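Local coordinates for protein SusD homolog (Bacteroides thetaiotaomicron, PDB 3SGH) that probably binds glycans at the cell surface as a SusD-like outer-membrane lipoprotein, helping to deliver them for uptake, at residues I197-S200 / E205-Q208; T108-M113 / L193-R198; A188-L193 / A323-E328; G329-W334 / G338-F343; A117-P122 / D421-W426. All coordinates share one frame; numbering follows the deposited sequence. Where two conformers were deposited one is given.

Contact 1. Residues I197-S200 / E205-Q208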
# COMPACT_ATOMS: atom_id res chain seq x y z
N ILE A 197 4.18 12.21 4.51
CA ILE A 197 2.73 12.30 4.78
C ILE A 197 2.33 11.26 5.83
O ILE A 197 1.58 11.55 6.75
CB ILE A 197 1.90 12.14 3.46
CG1 ILE A 197 2.01 13.46 2.64
CG2 ILE A 197 0.40 11.73 3.78
CD1 ILE A 197 1.17 14.66 3.23
N ARG A 198 2.92 10.07 5.75
CA ARG A 198 2.50 9.00 6.67
C ARG A 198 2.81 9.31 8.12
O ARG A 198 2.00 8.94 9.02
CB ARG A 198 3.12 7.68 6.29
CG ARG A 198 2.53 6.56 7.17
CD ARG A 198 2.51 5.30 6.58
NE ARG A 198 1.82 5.28 5.31
CZ ARG A 198 2.06 4.34 4.41
NH1 ARG A 198 2.94 3.36 4.70
NH2 ARG A 198 1.42 4.35 3.24
N ILE A 199 3.96 9.96 8.36
CA ILE A 199 4.36 10.37 9.71
C ILE A 199 3.97 11.81 10.14
O ILE A 199 4.39 12.27 11.25
CB ILE A 199 5.84 10.07 10.00
CG1 ILE A 199 6.78 10.98 9.20
CG2 ILE A 199 6.18 8.58 9.74
CD1 ILE A 199 8.15 11.13 9.90
N SER A 200 3.10 12.44 9.34
CA SER A 200 2.83 13.87 9.45
C SER A 200 1.92 14.17 10.63
O SER A 200 1.92 15.30 11.15
CB SER A 200 2.25 14.43 8.16
OG SER A 200 1.01 13.85 7.83
N GLU A 205 6.12 18.86 11.97
CA GLU A 205 7.14 19.78 11.45
C GLU A 205 8.27 19.02 10.76
O GLU A 205 8.66 19.41 9.66
CB GLU A 205 7.61 20.78 12.50
CG GLU A 205 6.45 21.65 13.10
CD GLU A 205 5.57 22.36 12.05
OE1 GLU A 205 6.12 23.05 11.16
OE2 GLU A 205 4.33 22.23 12.14
N TYR A 206 8.73 17.90 11.32
CA TYR A 206 9.75 17.07 10.64
C TYR A 206 9.20 16.58 9.29
O TYR A 206 9.89 16.60 8.28
CB TYR A 206 10.15 15.90 11.53
CG TYR A 206 11.15 14.94 10.94
CD1 TYR A 206 12.52 15.10 11.18
CD2 TYR A 206 10.75 13.85 10.20
CE1 TYR A 206 13.44 14.18 10.66
CE2 TYR A 206 11.65 12.95 9.72
CZ TYR A 206 12.96 13.10 9.92
OH TYR A 206 13.82 12.16 9.38
N ALA A 207 7.93 16.16 9.29
CA ALA A 207 7.28 15.70 8.07
C ALA A 207 7.22 16.79 6.99
O ALA A 207 7.47 16.54 5.81
CB ALA A 207 5.89 15.18 8.36
N GLN A 208 6.79 17.98 7.36
CA GLN A 208 6.76 19.09 6.45
C GLN A 208 8.11 19.33 5.79
O GLN A 208 8.19 19.55 4.56
CB GLN A 208 6.28 20.39 7.13
CG GLN A 208 6.26 21.57 6.17
CD GLN A 208 5.56 22.83 6.74
OE1 GLN A 208 5.14 22.84 7.89
NE2 GLN A 208 5.46 23.89 5.92

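Contact 2. Residues T108-M113 / L193-R198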
# COMPACT_ATOMS: atom_id res chain seq x y z
N THR A 108 15.81 0.26 -2.16
CA THR A 108 15.03 -0.95 -2.15
C THR A 108 14.81 -1.48 -0.72
O THR A 108 13.68 -1.89 -0.39
CB THR A 108 15.63 -2.02 -3.10
OG1 THR A 108 15.81 -1.46 -4.41
CG2 THR A 108 14.69 -3.22 -3.21
N ARG A 109 15.85 -1.43 0.11
CA ARG A 109 15.74 -1.72 1.54
C ARG A 109 14.76 -0.80 2.22
O ARG A 109 13.89 -1.25 2.91
CB ARG A 109 17.09 -1.56 2.21
CG ARG A 109 17.15 -1.96 3.68
CD ARG A 109 18.49 -1.71 4.20
NE ARG A 109 18.61 -2.05 5.61
CZ ARG A 109 19.45 -1.49 6.47
NH1 ARG A 109 20.22 -0.45 6.11
NH2 ARG A 109 19.46 -1.93 7.71
N VAL A 110 14.89 0.52 1.99
CA VAL A 110 13.94 1.45 2.56
C VAL A 110 12.52 1.09 2.08
O VAL A 110 11.60 1.11 2.89
CB VAL A 110 14.27 2.93 2.26
CG1 VAL A 110 13.03 3.85 2.60
CG2 VAL A 110 15.59 3.42 2.99
N TYR A 111 12.31 0.77 0.81
CA TYR A 111 10.94 0.47 0.28
C TYR A 111 10.31 -0.69 1.07
O TYR A 111 9.15 -0.64 1.53
CB TYR A 111 10.91 0.15 -1.23
CG TYR A 111 9.49 0.25 -1.74
CD1 TYR A 111 8.61 -0.86 -1.71
CD2 TYR A 111 9.00 1.47 -2.17
CE1 TYR A 111 7.28 -0.71 -2.13
CE2 TYR A 111 7.69 1.61 -2.60
CZ TYR A 111 6.85 0.53 -2.58
OH TYR A 111 5.54 0.72 -2.97
N GLY A 112 11.11 -1.72 1.27
CA GLY A 112 10.65 -2.92 1.90
C GLY A 112 10.40 -2.70 3.37
O GLY A 112 9.43 -3.21 3.93
N MSE A 113 11.31 -1.98 4.01
CA MSE A 113 11.24 -1.81 5.44
C MSE A 113 10.22 -0.74 5.85
O MSE A 113 9.69 -0.80 6.97
CB MSE A 113 12.61 -1.53 6.03
CG MSE A 113 13.55 -2.77 5.86
SE MSE A 113 12.86 -4.35 6.78
CE MSE A 113 12.76 -5.56 5.30
N LEU A 193 8.10 11.59 -0.13
CA LEU A 193 6.85 12.32 0.16
C LEU A 193 5.76 11.43 0.77
O LEU A 193 5.08 11.87 1.74
CB LEU A 193 6.34 13.01 -1.10
CG LEU A 193 5.10 13.86 -0.99
CD1 LEU A 193 5.31 14.95 0.06
CD2 LEU A 193 4.76 14.48 -2.36
N ARG A 194 5.61 10.21 0.27
CA ARG A 194 4.67 9.21 0.89
C ARG A 194 4.97 9.00 2.36
O ARG A 194 4.08 9.07 3.24
CB ARG A 194 4.76 7.87 0.19
CG ARG A 194 3.86 6.81 0.83
CD ARG A 194 4.20 5.41 0.32
NE ARG A 194 3.77 5.19 -1.05
CZ ARG A 194 3.97 4.04 -1.72
NH1 ARG A 194 4.63 3.02 -1.15
NH2 ARG A 194 3.57 3.91 -2.96
N MSE A 195 6.26 8.78 2.66
CA MSE A 195 6.72 8.58 4.03
C MSE A 195 6.45 9.79 4.92
O MSE A 195 5.96 9.65 6.08
CB MSE A 195 8.21 8.15 4.02
CG MSE A 195 8.38 6.85 3.29
SE MSE A 195 10.28 6.41 3.13
CE MSE A 195 10.77 6.62 4.96
N ALA A 196 6.74 10.98 4.39
CA ALA A 196 6.56 12.24 5.10
C ALA A 196 5.08 12.42 5.48
O ALA A 196 4.75 12.72 6.61
CB ALA A 196 7.03 13.43 4.25
N ILE A 197 4.18 12.21 4.51
CA ILE A 197 2.73 12.30 4.78
C ILE A 197 2.33 11.26 5.83
O ILE A 197 1.58 11.55 6.75
CB ILE A 197 1.90 12.14 3.46
CG1 ILE A 197 2.01 13.46 2.64
CG2 ILE A 197 0.40 11.73 3.78
CD1 ILE A 197 1.17 14.66 3.23
N ARG A 198 2.92 10.07 5.75
CA ARG A 198 2.50 9.00 6.67
C ARG A 198 2.81 9.31 8.12
O ARG A 198 2.00 8.94 9.02
CB ARG A 198 3.12 7.68 6.29
CG ARG A 198 2.53 6.56 7.17
CD ARG A 198 2.51 5.30 6.58
NE ARG A 198 1.82 5.28 5.31
CZ ARG A 198 2.06 4.34 4.41
NH1 ARG A 198 2.94 3.36 4.70
NH2 ARG A 198 1.42 4.35 3.24

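Contact 3. Residues A188-L193 / A323-E328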
# COMPACT_ATOMS: atom_id res chain seq x y z
N ALA A 188 12.17 7.95 -5.96
CA ALA A 188 12.72 8.11 -4.62
C ALA A 188 12.11 9.32 -3.88
O ALA A 188 11.80 9.22 -2.69
CB ALA A 188 14.24 8.18 -4.66
N ASN A 189 11.99 10.45 -4.56
CA ASN A 189 11.36 11.63 -3.95
C ASN A 189 9.89 11.44 -3.67
O ASN A 189 9.38 11.95 -2.67
CB ASN A 189 11.62 12.88 -4.80
CG ASN A 189 13.02 13.43 -4.57
OD1 ASN A 189 13.36 13.80 -3.45
ND2 ASN A 189 13.84 13.48 -5.61
N THR A 190 9.20 10.66 -4.50
CA THR A 190 7.78 10.43 -4.29
C THR A 190 7.62 9.51 -3.07
O THR A 190 6.71 9.68 -2.26
CB THR A 190 7.10 9.82 -5.53
OG1 THR A 190 7.31 10.65 -6.68
CG2 THR A 190 5.60 9.65 -5.32
N LEU A 191 8.51 8.55 -2.93
CA LEU A 191 8.53 7.70 -1.73
C LEU A 191 8.82 8.50 -0.49
O LEU A 191 8.14 8.34 0.56
CB LEU A 191 9.63 6.64 -1.84
CG LEU A 191 9.79 5.67 -0.66
CD1 LEU A 191 8.50 4.88 -0.35
CD2 LEU A 191 10.99 4.72 -0.91
N LYS A 192 9.77 9.41 -0.62
CA LYS A 192 10.10 10.33 0.47
C LYS A 192 8.85 11.11 0.86
O LYS A 192 8.52 11.23 2.03
CB LYS A 192 11.23 11.26 0.10
CG LYS A 192 11.65 12.23 1.21
CD LYS A 192 12.95 12.96 0.76
CE LYS A 192 13.39 13.99 1.77
NZ LYS A 192 14.70 14.63 1.44
N LEU A 193 8.10 11.59 -0.13
CA LEU A 193 6.85 12.32 0.16
C LEU A 193 5.76 11.43 0.77
O LEU A 193 5.08 11.87 1.74
CB LEU A 193 6.34 13.01 -1.10
CG LEU A 193 5.10 13.86 -0.99
CD1 LEU A 193 5.31 14.95 0.06
CD2 LEU A 193 4.76 14.48 -2.36
N ALA A 323 0.61 13.42 -7.03
CA ALA A 323 -0.31 14.56 -7.09
C ALA A 323 -1.18 14.57 -5.83
O ALA A 323 -1.35 15.60 -5.18
CB ALA A 323 -1.14 14.49 -8.33
N PHE A 324 -1.72 13.41 -5.45
CA PHE A 324 -2.60 13.36 -4.27
C PHE A 324 -1.86 13.60 -2.97
O PHE A 324 -2.43 14.15 -2.04
CB PHE A 324 -3.41 12.05 -4.18
CG PHE A 324 -4.49 11.93 -5.22
CD1 PHE A 324 -5.63 12.75 -5.19
CD2 PHE A 324 -4.38 10.99 -6.22
CE1 PHE A 324 -6.59 12.62 -6.16
CE2 PHE A 324 -5.35 10.83 -7.20
CZ PHE A 324 -6.46 11.65 -7.18
N LEU A 325 -0.59 13.19 -2.89
CA LEU A 325 0.24 13.48 -1.71
C LEU A 325 0.42 15.00 -1.56
O LEU A 325 0.27 15.57 -0.46
CB LEU A 325 1.59 12.77 -1.85
CG LEU A 325 1.53 11.24 -1.63
CD1 LEU A 325 2.81 10.62 -2.11
CD2 LEU A 325 1.23 10.87 -0.18
N ARG A 326 0.71 15.67 -2.69
CA ARG A 326 0.86 17.13 -2.72
C ARG A 326 -0.46 17.83 -2.42
O ARG A 326 -0.47 18.87 -1.77
CB ARG A 326 1.47 17.59 -4.07
CG ARG A 326 2.96 17.25 -4.16
CD ARG A 326 3.57 17.67 -5.47
NE ARG A 326 3.08 16.86 -6.57
CZ ARG A 326 3.37 17.06 -7.85
NH1 ARG A 326 4.18 18.05 -8.21
NH2 ARG A 326 2.88 16.25 -8.77
N ALA A 327 -1.58 17.26 -2.85
CA ALA A 327 -2.88 17.86 -2.54
C ALA A 327 -3.07 17.89 -1.03
O ALA A 327 -3.45 18.90 -0.48
CB ALA A 327 -4.03 17.10 -3.24
N GLU A 328 -2.80 16.75 -0.36
CA GLU A 328 -2.93 16.67 1.08
C GLU A 328 -1.95 17.64 1.76
O GLU A 328 -2.33 18.31 2.69
CB GLU A 328 -2.76 15.23 1.62
CG GLU A 328 -2.99 15.22 3.13
CD GLU A 328 -3.03 13.86 3.79
OE1 GLU A 328 -2.73 12.84 3.14
OE2 GLU A 328 -3.38 13.85 5.02

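Contact 4. Residues G329-W334 / G338-F343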
# COMPACT_ATOMS: atom_id res chain seq x y z
N GLY A 329 -0.70 17.67 1.30
CA GLY A 329 0.28 18.60 1.82
C GLY A 329 -0.25 20.03 1.71
O GLY A 329 -0.13 20.81 2.67
N ALA A 330 -0.87 20.36 0.59
CA ALA A 330 -1.43 21.71 0.44
C ALA A 330 -2.54 22.00 1.45
O ALA A 330 -2.61 23.12 2.01
CB ALA A 330 -1.89 21.94 -1.04
N LEU A 331 -3.42 21.03 1.68
CA LEU A 331 -4.47 21.13 2.72
C LEU A 331 -3.89 21.39 4.12
O LEU A 331 -4.51 22.06 4.97
CB LEU A 331 -5.32 19.87 2.76
CG LEU A 331 -6.23 19.67 1.52
CD1 LEU A 331 -7.01 18.38 1.79
CD2 LEU A 331 -7.16 20.87 1.33
N LYS A 332 -2.69 20.85 4.34
CA LYS A 332 -2.03 21.01 5.64
C LYS A 332 -1.39 22.40 5.80
O LYS A 332 -0.83 22.73 6.85
CB LYS A 332 -0.96 19.94 5.82
CG LYS A 332 -1.48 18.54 6.04
CD LYS A 332 -0.27 17.59 6.13
CE LYS A 332 -0.66 16.16 6.36
NZ LYS A 332 -1.36 15.97 7.65
N GLY A 333 -1.40 23.20 4.74
CA GLY A 333 -0.68 24.46 4.74
C GLY A 333 0.78 24.39 4.34
O GLY A 333 1.50 25.38 4.48
N TRP A 334 1.23 23.24 3.81
CA TRP A 334 2.62 23.09 3.37
C TRP A 334 2.80 23.77 2.01
O TRP A 334 1.82 24.02 1.30
CB TRP A 334 3.01 21.62 3.28
CG TRP A 334 2.95 20.86 4.58
CD1 TRP A 334 2.69 21.33 5.85
CD2 TRP A 334 3.19 19.45 4.72
NE1 TRP A 334 2.76 20.28 6.75
CE2 TRP A 334 3.06 19.13 6.08
CE3 TRP A 334 3.50 18.44 3.80
CZ2 TRP A 334 3.26 17.83 6.56
CZ3 TRP A 334 3.66 17.14 4.27
CH2 TRP A 334 3.53 16.86 5.65
N GLY A 338 1.82 24.34 -5.54
CA GLY A 338 0.47 24.35 -6.08
C GLY A 338 -0.57 24.22 -4.98
O GLY A 338 -0.26 23.83 -3.84
N ASP A 339 -1.82 24.50 -5.32
CA ASP A 339 -2.88 24.40 -4.34
C ASP A 339 -3.57 23.04 -4.40
O ASP A 339 -3.33 22.23 -5.32
CB ASP A 339 -3.91 25.56 -4.43
CG ASP A 339 -4.69 25.62 -5.77
OD1 ASP A 339 -4.86 24.60 -6.45
OD2 ASP A 339 -5.19 26.72 -6.13
N ALA A 340 -4.37 22.78 -3.38
CA ALA A 340 -5.04 21.46 -3.24
C ALA A 340 -5.90 21.10 -4.45
O ALA A 340 -5.82 19.98 -4.95
CB ALA A 340 -5.87 21.40 -1.98
N LYS A 341 -6.74 22.03 -4.90
CA LYS A 341 -7.59 21.78 -6.05
C LYS A 341 -6.76 21.35 -7.26
O LYS A 341 -7.14 20.42 -7.96
CB LYS A 341 -8.44 23.02 -6.42
CG LYS A 341 -9.35 22.77 -7.64
CD LYS A 341 -10.22 24.01 -7.99
CE LYS A 341 -11.11 23.71 -9.23
NZ LYS A 341 -11.85 24.93 -9.72
N THR A 342 -5.67 22.06 -7.53
CA THR A 342 -4.87 21.81 -8.71
C THR A 342 -4.31 20.39 -8.65
O THR A 342 -4.43 19.61 -9.61
CB THR A 342 -3.69 22.84 -8.82
OG1 THR A 342 -4.24 24.17 -8.97
CG2 THR A 342 -2.78 22.46 -10.04
N PHE A 343 -3.79 20.00 -7.50
CA PHE A 343 -3.23 18.67 -7.35
C PHE A 343 -4.30 17.56 -7.34
O PHE A 343 -4.08 16.49 -7.92
CB PHE A 343 -2.30 18.57 -6.14
CG PHE A 343 -0.99 19.30 -6.33
CD1 PHE A 343 -0.14 18.99 -7.38
CD2 PHE A 343 -0.60 20.28 -5.42
CE1 PHE A 343 1.07 19.66 -7.54
CE2 PHE A 343 0.63 20.93 -5.56
CZ PHE A 343 1.45 20.62 -6.64
O HOH W 1 1.20 24.66 -1.75

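Contact 5. Residues A117-P122 / D421-W426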
# COMPACT_ATOMS: atom_id res chain seq x y z
N ALA A 117 7.57 -1.60 8.62
CA ALA A 117 7.34 -0.67 9.75
C ALA A 117 5.88 -0.22 9.81
O ALA A 117 5.32 -0.11 10.91
CB ALA A 117 8.25 0.58 9.68
N SER A 118 5.27 -0.01 8.64
CA SER A 118 3.85 0.35 8.52
C SER A 118 2.89 -0.81 8.88
O SER A 118 1.71 -0.59 9.10
CB SER A 118 3.56 0.87 7.13
OG SER A 118 4.30 2.08 6.91
N LEU A 119 3.42 -2.03 8.91
CA LEU A 119 2.70 -3.20 9.36
C LEU A 119 2.83 -3.42 10.89
O LEU A 119 1.82 -3.53 11.57
CB LEU A 119 3.21 -4.44 8.61
CG LEU A 119 2.78 -4.54 7.14
CD1 LEU A 119 3.57 -5.61 6.35
CD2 LEU A 119 1.24 -4.85 7.02
N GLN A 120 4.06 -3.58 11.40
CA GLN A 120 4.26 -4.05 12.76
C GLN A 120 4.82 -3.02 13.73
O GLN A 120 4.72 -3.20 14.93
CB GLN A 120 5.18 -5.28 12.79
CG GLN A 120 6.60 -5.05 12.44
CD GLN A 120 7.43 -6.29 12.73
OE1 GLN A 120 7.15 -7.34 12.19
NE2 GLN A 120 8.39 -6.18 13.64
N GLY A 121 5.37 -1.93 13.21
CA GLY A 121 5.95 -0.90 14.06
C GLY A 121 7.45 -1.07 14.21
O GLY A 121 8.17 -1.10 13.20
N PRO A 122 7.95 -1.21 15.47
CA PRO A 122 9.39 -1.39 15.61
C PRO A 122 9.93 -2.55 14.75
O PRO A 122 9.32 -3.60 14.66
CB PRO A 122 9.56 -1.73 17.09
CG PRO A 122 8.45 -1.10 17.77
CD PRO A 122 7.28 -1.20 16.78
N ASP A 421 -3.32 -1.48 -4.55
CA ASP A 421 -2.23 -1.09 -3.65
C ASP A 421 -2.61 -1.69 -2.30
O ASP A 421 -3.66 -1.36 -1.76
CB ASP A 421 -2.13 0.41 -3.55
CG ASP A 421 -0.98 0.87 -2.66
OD1 ASP A 421 -0.84 0.36 -1.52
OD2 ASP A 421 -0.26 1.76 -3.12
N PRO A 422 -1.79 -2.59 -1.76
CA PRO A 422 -2.20 -3.33 -0.56
C PRO A 422 -2.26 -2.52 0.70
O PRO A 422 -2.98 -2.90 1.62
CB PRO A 422 -1.12 -4.39 -0.41
CG PRO A 422 0.08 -3.85 -1.08
CD PRO A 422 -0.47 -3.01 -2.27
N MSE A 423 -1.50 -1.43 0.75
CA MSE A 423 -1.29 -0.67 1.98
C MSE A 423 -1.92 0.72 2.00
O MSE A 423 -2.27 1.18 3.07
CB MSE A 423 0.20 -0.57 2.28
CG MSE A 423 0.58 0.23 3.53
SE MSE A 423 -0.34 -0.43 5.07
CE MSE A 423 1.01 -1.76 5.64
N ASN A 424 -2.06 1.39 0.86
CA ASN A 424 -2.48 2.80 0.88
C ASN A 424 -3.75 3.05 1.67
O ASN A 424 -3.82 3.96 2.55
CB ASN A 424 -2.68 3.35 -0.53
CG ASN A 424 -3.09 4.78 -0.51
OD1 ASN A 424 -2.34 5.64 -0.04
ND2 ASN A 424 -4.32 5.07 -0.96
N GLY A 425 -4.77 2.26 1.37
CA GLY A 425 -6.05 2.43 2.06
C GLY A 425 -5.96 2.25 3.57
O GLY A 425 -6.46 3.08 4.33
N TRP A 426 -5.32 1.15 4.00
CA TRP A 426 -5.25 0.82 5.41
C TRP A 426 -4.41 1.85 6.15
O TRP A 426 -4.74 2.23 7.28
CB TRP A 426 -4.68 -0.56 5.58
CG TRP A 426 -4.74 -1.05 6.98
CD1 TRP A 426 -5.65 -0.70 7.93
CD2 TRP A 426 -3.91 -2.04 7.55
NE1 TRP A 426 -5.41 -1.38 9.07
CE2 TRP A 426 -4.33 -2.21 8.87
CE3 TRP A 426 -2.83 -2.78 7.08
CZ2 TRP A 426 -3.70 -3.09 9.76
CZ3 TRP A 426 -2.22 -3.69 7.94
CH2 TRP A 426 -2.69 -3.84 9.28

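Contact 1. Residues I197-S200 / E205-Q208
The phenol ring of Y206 is the flat group of this contact: CD1 of I199 comes to it obliquely, 3.8 Å from Y206 CD2 and 3.9 Å from CE2 of the same ring, while the ring of H145 stacks on it from outside the two segments. A ring suits this partly exposed place, because it offers a broad apolar surface to the isoleucine and yet tolerates solvent. I199 carries CG1 between its backbone N and carbonyl carbon (chi1 70°), and this brings CD1 to the tyrosine. I199 also packs on W144 and F148 of helix 140-162.

Next to this pair the backbones come close. A207 CB lies 3.5 Å from S200 CA, and A207 CB to S200 CB is 3.7 Å; with the two CA atoms only 5.0 Å from each other, the methyl of alanine is a side chain short enough to fit. S200 turns its hydroxyl back on its own helix end, where OG donates to I197 O over 2.6 Å. The same oxygen also accepts from S200 N, so this serine is tied to the last turn by two bonds. Helix 181-198 ends here, and helix 204-217 starts after a short linker and turns back against it: a helical hairpin, the kind of unit from which an alpha-alpha superhelix such as the TPR-like SusD fold is built.

Contact 2. Residues T108-M113 / L193-R198
NH1 of R194 donates to OH of Y111 over 3.1 Å, with an N-H...O angle of 163°. The hydroxyl lies at the edge of the guanidinium and in its plane, as a straight bond from an arginine N-H requires, but the phenol ring is turned 62° away from that plane, so the two groups meet through the bond and not as a stack. R194 reaches it by extending CG anti to its backbone N and then bending at chi3. The salt bridge of its NE to E321 OE2 helps to fix the guanidinium's rotation, together with the bond to Y111. Helices 100-120 and 181-198 of the alpha-alpha superhelix are thus joined across a wide spacing: the nearest CA atoms, those of Y111 and M195, are 9.9 Å apart, and Y111 and R194 span the gap with a polar bond. A phenylalanine in place of Y111 would keep the ring but would probably leave R194 NH1 without this acceptor in a buried setting. Short V110 is met instead by the long chain of M195, a selenomethionine, whose selenium touches V110 CG1 at 3.8 Å. The flexible selenoether chain also packs on W144, M147 and F148 of helix 140-162, while V110 leans on Y125.

Contact 3. Residues A188-L193 / A323-E328
L193 sets one branch, CD2, against two consecutive residues of the facing helix: CD2 is 3.6 Å from L325 CB and 3.8 Å from R326 CG. Its CG stands anti to the backbone N (chi1 -178°), which extends the side chain across the interface. L325 takes a different rotamer, with CG anti to the carbonyl carbon (chi1 -74°). The two leucines slide past each other in opposite directions. L325 CD1 in turn reaches the partner helix, lying 4.1 Å from L193 CG and 4.0 Å from T190 O.

R326 passes L193 at about a right angle and offers only the methylene part of its chain to the contact. A bend at chi3 takes the guanidinium away to a salt bridge with E221, and NE bonds to A322 O, so aliphatic stem and charged end serve different neighbours. T190 likewise gives its methyl to this side, while OG1 is bonded to K186 O and M220 N.

The short helical segments cross at 39°, with axes 10.4 Å apart, and leucine spans this spacing with a compact, branched apolar end. Cutting L193 back to an alanine would probably open a gap beside L325 CB and take one apolar neighbour from R326 CG. No hydrogen bond spans the two segments; the association rests on shape and exclusion of water, with the polar ends satisfied elsewhere.

Contact 4. Residues G329-W334 / G338-F343
L331 reaches the methyl of A340 with the end of its side chain. From CB, CG is set anti to the carbonyl carbon (chi1 -69°) and the chain runs on extended (chi2 -178°), its end nearing A340: CG comes to 3.9 Å from A340 CB, and at the tip CD2 closes to 3.6 Å from the same methyl. One helical position earlier A330 lies against the backbone: its CB is 3.5 Å from A340 N and 3.8 Å from G338 O. Alanine suits both places because the CA atoms of A330 and A340 stand just 5.2 Å apart. A water may link the segments by donating to W334 O and G338 O, though it has more acceptors in reach than protons.

G333, with positive phi, closes helix 319-331 in a Schellman motif, W334 N bonding to G329 O and G333 N to A330 O; any side chain on G333 would press on the preceding carbonyl. D339 is the N-cap of helix 340-354. Its OD1 takes T342 N nearly end-on at 2.9 Å and T342 OG1 at 2.6 Å from above the carboxylate plane, two bonds that should limit its rotation. G338 must also be small, since a CB there would collide with F343. Methylene CD of K332 rests on one face of W334, whose indole packs on helix 204-217. With the C-end of one and the N-end of the other capped, these helices form a helical hairpin at the surface of the superhelix.

Contact 5. Residues A117-P122 / D421-W426
Apolar contact carries this junction, and the methyl end of M423, a selenomethionine, is at its middle. M423 CE lies 3.4 Å from L119 CD2, tighter than an ordinary carbon-carbon contact, and 4.0 Å from S118 CB. Bends at chi2 (54°) and chi3 (90°) curl the chain so that CE is presented to the end of helix 100-120; such an unbranched, pliable side chain can follow this course. L119 CD2 also meets the indole of W426 at its edge, 3.8 Å from CZ3, the leucine crossing the tryptophan at about a right angle. One branch of L119 thus touches both the methyl of M423 and the ring edge of W426.

Hydrogen bonds shape each segment on its own side. D421 OD1 accepts M423 N nearly end-on at 3.0 Å, an Asx turn, and N424 N at 2.9 Å from above the carboxylate plane, capping the start of helix 424-432. Q120 NE2 donates to P122 O over 2.9 Å at 168°, bracing the turn at G121, whose positive phi would jam a CB against the preceding carbonyl.

Polar ends are answered outside: S118 OG by Q114 O and R198 NH1, S118 O by R430 NH2, W426 NE1 by Q454 O. The C-terminal end of helix 100-120 therefore abuts the start of helix 424-432, with W144 of helix 140-162 against S118, S76 of helix 75-84 against L119, and the backbone of L457 bonded to that of L119.

Contacts 1, 2, 3 and 5 are buried, whereas contact 4 lies at the surface, its centre about 22 Å from the chain's centre, against about 6 Å for that of contact 5. Helix 181-198 serves contacts 1, 2 and 3, helix 100-120 serves 2 and 5, and helix 319-331 serves 3 and 4. The two hairpins, contacts 1 and 4, bring backbones together through small residues, alanine and serine in contact 1 and two alanines in contact 4, and touch where W334 packs on S200. Contacts 2, 3 and 5 join helices distant in sequence through longer side chains; a direct hydrogen bond between segments occurs only in contact 2. R198 and S118 probably hydrogen-bond, linking contacts 1 and 2 to contact 5.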